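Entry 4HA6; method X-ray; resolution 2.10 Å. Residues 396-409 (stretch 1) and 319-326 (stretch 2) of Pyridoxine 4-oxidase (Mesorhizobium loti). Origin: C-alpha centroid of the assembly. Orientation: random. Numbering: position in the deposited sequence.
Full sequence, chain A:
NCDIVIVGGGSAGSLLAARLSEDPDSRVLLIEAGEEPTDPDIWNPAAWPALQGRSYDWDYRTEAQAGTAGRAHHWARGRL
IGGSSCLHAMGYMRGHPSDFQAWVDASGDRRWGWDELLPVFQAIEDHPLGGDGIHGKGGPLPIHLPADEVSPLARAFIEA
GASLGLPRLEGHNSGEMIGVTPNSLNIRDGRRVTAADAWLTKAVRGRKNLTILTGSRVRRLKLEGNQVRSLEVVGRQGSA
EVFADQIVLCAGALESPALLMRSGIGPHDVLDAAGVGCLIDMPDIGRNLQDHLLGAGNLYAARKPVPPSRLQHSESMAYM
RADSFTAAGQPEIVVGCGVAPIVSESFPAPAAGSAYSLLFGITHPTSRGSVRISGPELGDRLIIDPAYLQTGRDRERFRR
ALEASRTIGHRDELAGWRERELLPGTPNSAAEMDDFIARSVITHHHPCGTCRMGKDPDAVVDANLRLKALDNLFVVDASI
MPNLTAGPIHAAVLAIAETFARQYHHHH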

# COMPACT_ATOMS: atom_id res chain seq x y z
N GLU A 396 -3.18 -0.80 22.75
CA GLU A 396 -2.09 -1.11 23.68
C GLU A 396 -0.74 -1.05 22.97
O GLU A 396 0.20 -0.40 23.46
CB GLU A 396 -2.31 -2.49 24.34
CG GLU A 396 -1.30 -2.88 25.44
CD GLU A 396 0.02 -3.43 24.89
OE1 GLU A 396 0.03 -3.93 23.74
OE2 GLU A 396 1.06 -3.37 25.60
N ARG A 397 -0.65 -1.71 21.81
CA ARG A 397 0.54 -1.68 20.96
C ARG A 397 0.97 -0.26 20.54
O ARG A 397 2.17 0.03 20.45
CB ARG A 397 0.34 -2.55 19.72
CG ARG A 397 0.38 -4.04 19.98
CD ARG A 397 1.83 -4.49 20.14
NE ARG A 397 1.95 -5.91 20.49
CZ ARG A 397 2.28 -6.35 21.70
NH1 ARG A 397 2.51 -5.50 22.70
NH2 ARG A 397 2.38 -7.66 21.91
N PHE A 398 0.00 0.62 20.25
CA PHE A 398 0.32 2.01 19.87
C PHE A 398 0.92 2.79 21.04
O PHE A 398 1.70 3.73 20.82
CB PHE A 398 -0.92 2.74 19.37
CG PHE A 398 -0.83 3.18 17.92
CD1 PHE A 398 0.04 4.19 17.55
CD2 PHE A 398 -1.63 2.59 16.95
CE1 PHE A 398 0.13 4.60 16.19
CE2 PHE A 398 -1.55 2.98 15.61
CZ PHE A 398 -0.68 3.99 15.23
N ARG A 399 0.54 2.45 22.28
CA ARG A 399 1.23 2.98 23.46
C ARG A 399 2.68 2.53 23.44
O ARG A 399 3.60 3.32 23.69
CB ARG A 399 0.57 2.50 24.76
CG ARG A 399 -0.79 3.10 25.04
CD ARG A 399 -1.33 2.62 26.39
NE ARG A 399 -2.79 2.62 26.35
CZ ARG A 399 -3.56 1.70 26.93
NH1 ARG A 399 -3.02 0.70 27.62
NH2 ARG A 399 -4.88 1.80 26.83
N ARG A 400 2.90 1.25 23.14
CA ARG A 400 4.26 0.73 23.06
C ARG A 400 5.04 1.48 21.97
O ARG A 400 6.22 1.81 22.15
CB ARG A 400 4.27 -0.78 22.81
CG ARG A 400 3.51 -1.63 23.85
CD ARG A 400 4.18 -1.66 25.23
NE ARG A 400 3.89 -0.46 26.03
CZ ARG A 400 2.76 -0.25 26.71
NH1 ARG A 400 1.78 -1.15 26.70
NH2 ARG A 400 2.60 0.87 27.40
N ALA A 401 4.37 1.79 20.86
CA ALA A 401 5.05 2.46 19.74
C ALA A 401 5.44 3.88 20.13
O ALA A 401 6.59 4.30 19.91
CB ALA A 401 4.19 2.47 18.48
N LEU A 402 4.49 4.62 20.71
CA LEU A 402 4.76 5.99 21.18
C LEU A 402 5.88 5.95 22.20
O LEU A 402 6.75 6.82 22.22
CB LEU A 402 3.53 6.57 21.87
CG LEU A 402 3.22 8.08 21.78
CD1 LEU A 402 2.39 8.53 22.97
CD2 LEU A 402 4.44 8.99 21.57
N GLU A 403 5.84 4.95 23.07
CA GLU A 403 6.88 4.87 24.08
C GLU A 403 8.23 4.58 23.46
O GLU A 403 9.24 5.09 23.92
CB GLU A 403 6.53 3.85 25.16
CG GLU A 403 5.41 4.34 26.03
CD GLU A 403 5.07 3.40 27.14
OE1 GLU A 403 5.32 2.18 26.97
OE2 GLU A 403 4.55 3.88 28.17
N ALA A 404 8.24 3.78 22.40
CA ALA A 404 9.51 3.45 21.77
C ALA A 404 10.05 4.71 21.10
O ALA A 404 11.26 4.98 21.13
CB ALA A 404 9.34 2.33 20.76
N SER A 405 9.14 5.48 20.51
CA SER A 405 9.51 6.69 19.77
C SER A 405 10.15 7.73 20.69
O SER A 405 11.17 8.35 20.34
CB SER A 405 8.26 7.30 19.12
OG SER A 405 8.60 8.43 18.35
N ARG A 406 9.56 7.94 21.85
CA ARG A 406 10.09 8.93 22.77
C ARG A 406 11.45 8.49 23.32
O ARG A 406 12.35 9.31 23.44
CB ARG A 406 9.08 9.24 23.86
CG ARG A 406 7.75 9.79 23.29
CD ARG A 406 6.81 10.22 24.39
NE ARG A 406 7.29 11.44 25.03
CZ ARG A 406 6.97 11.80 26.27
NH1 ARG A 406 6.17 11.04 27.00
NH2 ARG A 406 7.46 12.93 26.78
N THR A 407 11.60 7.20 23.60
CA THR A 407 12.89 6.67 24.07
C THR A 407 13.97 6.97 23.02
O THR A 407 15.03 7.54 23.35
CB THR A 407 12.83 5.15 24.37
OG1 THR A 407 11.89 4.90 25.41
CG2 THR A 407 14.19 4.61 24.81
N ILE A 408 13.71 6.63 21.77
CA ILE A 408 14.65 6.93 20.69
C ILE A 408 14.84 8.44 20.55
O ILE A 408 15.97 8.91 20.50
CB ILE A 408 14.21 6.34 19.34
CG1 ILE A 408 14.21 4.81 19.39
CG2 ILE A 408 15.15 6.85 18.23
CD1 ILE A 408 13.51 4.15 18.23
N GLY A 409 13.73 9.18 20.51
CA GLY A 409 13.79 10.63 20.37
C GLY A 409 14.68 11.38 21.36
O GLY A 409 15.26 12.41 21.01
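Stretch 2 (319-326) YMRADSFT

The most unusual feature of this contact is that two arginines touch stretch 2 and yet no hydrogen bond or salt bridge crosses to it. Their charges are answered within the helix itself, and what they offer the other stretch is carbon and the flat face of a guanidinium. Arg-400 donates from NH1 to OE2 of Glu-396 at 2.6 Å, one turn back, and from NE and NH2 to OE1 of Glu-403 at 3.1 and 3.0 Å, so it forms salt bridges with both acids. Arg-397 NH1 lies 3.1 Å from Glu-396 OE1, but that oxygen sits well out of the guanidinium plane, so the attraction is one of charge alone.

Stretch 1 is helical throughout, its backbone joined by regular i to i+4 hydrogen bonds such as Ala-404 N to Arg-400 O at 2.8 Å. Stretch 2 enters as the end of a strand, Tyr-319 and Met-320, and continues as loop. Ala-322 and Phe-325 both have phi and psi in the helical region, but Ser-324 between them is extended, and the chain bends rather than coils. Because the second stretch is not one straight element, its course is best followed by its contacts: Met-320 meets Ala-404 and Ile-408, Ala-322 lies nearer the beginning of stretch 1, beside Arg-397 and Arg-400, and Phe-325 returns to the later turns. The closest backbone approach is at Arg-400 and Ala-322, whose CA atoms are 5.6 Å apart.

Such proximity suits alanine. The CA-to-CB bonds of Ala-322 and Arg-400 each point toward the opposing stretch, bringing their CB atoms to 3.8 Å, while Arg-400 CB also lies 3.7 Å from Ala-322 O. The end of the arginine then leads away to its acidic partners. The Ala-322 methyl also covers one face of the Arg-397 guanidinium, with CB 3.6 Å from NH1; a small apolar group can rest there without competing for the N-H groups, which point outward in the plane.

Farther along the helix the contact becomes apolar. Ala-404, buried and directed toward stretch 2, has a side chain short enough to leave room for two larger ones: its CB is 4.0 Å from Met-320 SD and 4.2 Å from Phe-325 CZ. The flexible, unbranched methionine reaches on to Ile-408, where its CE lies 4.0 Å from CD1. Ile-408 starts sideways, but its end comes nearer, and its CG1 is 4.0 Å from Phe-325 CE1.

Phe-325 gives the loop a broad hydrophobic surface. Its edge meets the helix backbone at Ala-404 O, 4.1 Å from CZ, an arrangement that sets the slightly positive ring rim near a carbonyl oxygen. Thr-407 completes the setting with its methyl, CG2 lying 4.0 Å from Phe-325 CE2. Beyond the ring the loop is steadied locally, as Thr-326 N donates to Ser-324 OG at 3.0 Å. Together the two stretches bury 319 Å², a modest contact built from shape and apolar packing.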

# COMPACT_ATOMS: atom_id res chain seq x y z
N TYR A 319 11.65 -0.90 12.40
CA TYR A 319 10.72 -1.91 12.90
C TYR A 319 11.33 -2.64 14.09
O TYR A 319 12.55 -2.83 14.13
CB TYR A 319 10.36 -2.90 11.79
CG TYR A 319 9.78 -2.18 10.60
CD1 TYR A 319 8.43 -1.89 10.56
CD2 TYR A 319 10.59 -1.74 9.56
CE1 TYR A 319 7.87 -1.21 9.49
CE2 TYR A 319 10.04 -1.04 8.47
CZ TYR A 319 8.68 -0.78 8.46
OH TYR A 319 8.08 -0.08 7.42
N MET A 320 10.50 -3.06 15.04
CA MET A 320 11.02 -3.69 16.25
C MET A 320 9.92 -4.43 17.00
O MET A 320 8.73 -4.35 16.66
CB MET A 320 11.68 -2.64 17.15
CG MET A 320 10.71 -1.56 17.66
SD MET A 320 11.48 -0.04 18.29
CE MET A 320 11.84 0.83 16.77
N ARG A 321 10.31 -5.16 18.04
CA ARG A 321 9.32 -5.78 18.90
C ARG A 321 8.79 -4.67 19.80
O ARG A 321 9.44 -3.64 20.00
CB ARG A 321 9.94 -6.93 19.70
CG ARG A 321 10.53 -8.05 18.82
CD ARG A 321 9.45 -8.82 18.05
NE ARG A 321 8.66 -9.65 18.95
CZ ARG A 321 7.65 -10.43 18.57
NH1 ARG A 321 7.31 -10.49 17.28
NH2 ARG A 321 6.99 -11.14 19.48
N ALA A 322 7.59 -4.86 20.33
CA ALA A 322 6.97 -3.84 21.16
C ALA A 322 7.58 -3.72 22.56
O ALA A 322 7.37 -2.70 23.22
CB ALA A 322 5.48 -4.07 21.25
N ASP A 323 8.31 -4.73 23.03
CA ASP A 323 8.75 -4.74 24.43
C ASP A 323 10.28 -4.74 24.61
O ASP A 323 10.78 -4.84 25.74
CB ASP A 323 8.15 -5.93 25.20
CG ASP A 323 8.49 -7.28 24.56
OD1 ASP A 323 9.25 -7.31 23.58
OD2 ASP A 323 7.99 -8.31 25.06
N SER A 324 11.00 -4.61 23.50
CA SER A 324 12.46 -4.72 23.55
C SER A 324 13.13 -4.24 22.27
O SER A 324 12.67 -4.54 21.17
CB SER A 324 12.86 -6.17 23.80
OG SER A 324 14.23 -6.36 23.51
N PHE A 325 14.22 -3.52 22.43
CA PHE A 325 14.97 -3.07 21.25
C PHE A 325 15.95 -4.15 20.76
O PHE A 325 16.48 -4.05 19.65
CB PHE A 325 15.73 -1.78 21.56
CG PHE A 325 14.84 -0.60 21.82
CD1 PHE A 325 14.24 0.08 20.76
CD2 PHE A 325 14.61 -0.15 23.11
CE1 PHE A 325 13.42 1.17 20.98
CE2 PHE A 325 13.80 0.94 23.35
CZ PHE A 325 13.20 1.61 22.28
N THR A 326 16.18 -5.18 21.57
CA THR A 326 17.18 -6.19 21.24
C THR A 326 16.57 -7.47 20.69
O THR A 326 17.26 -8.29 20.08
CB THR A 326 18.04 -6.56 22.48
OG1 THR A 326 17.18 -6.84 23.60
CG2 THR A 326 18.99 -5.41 22.82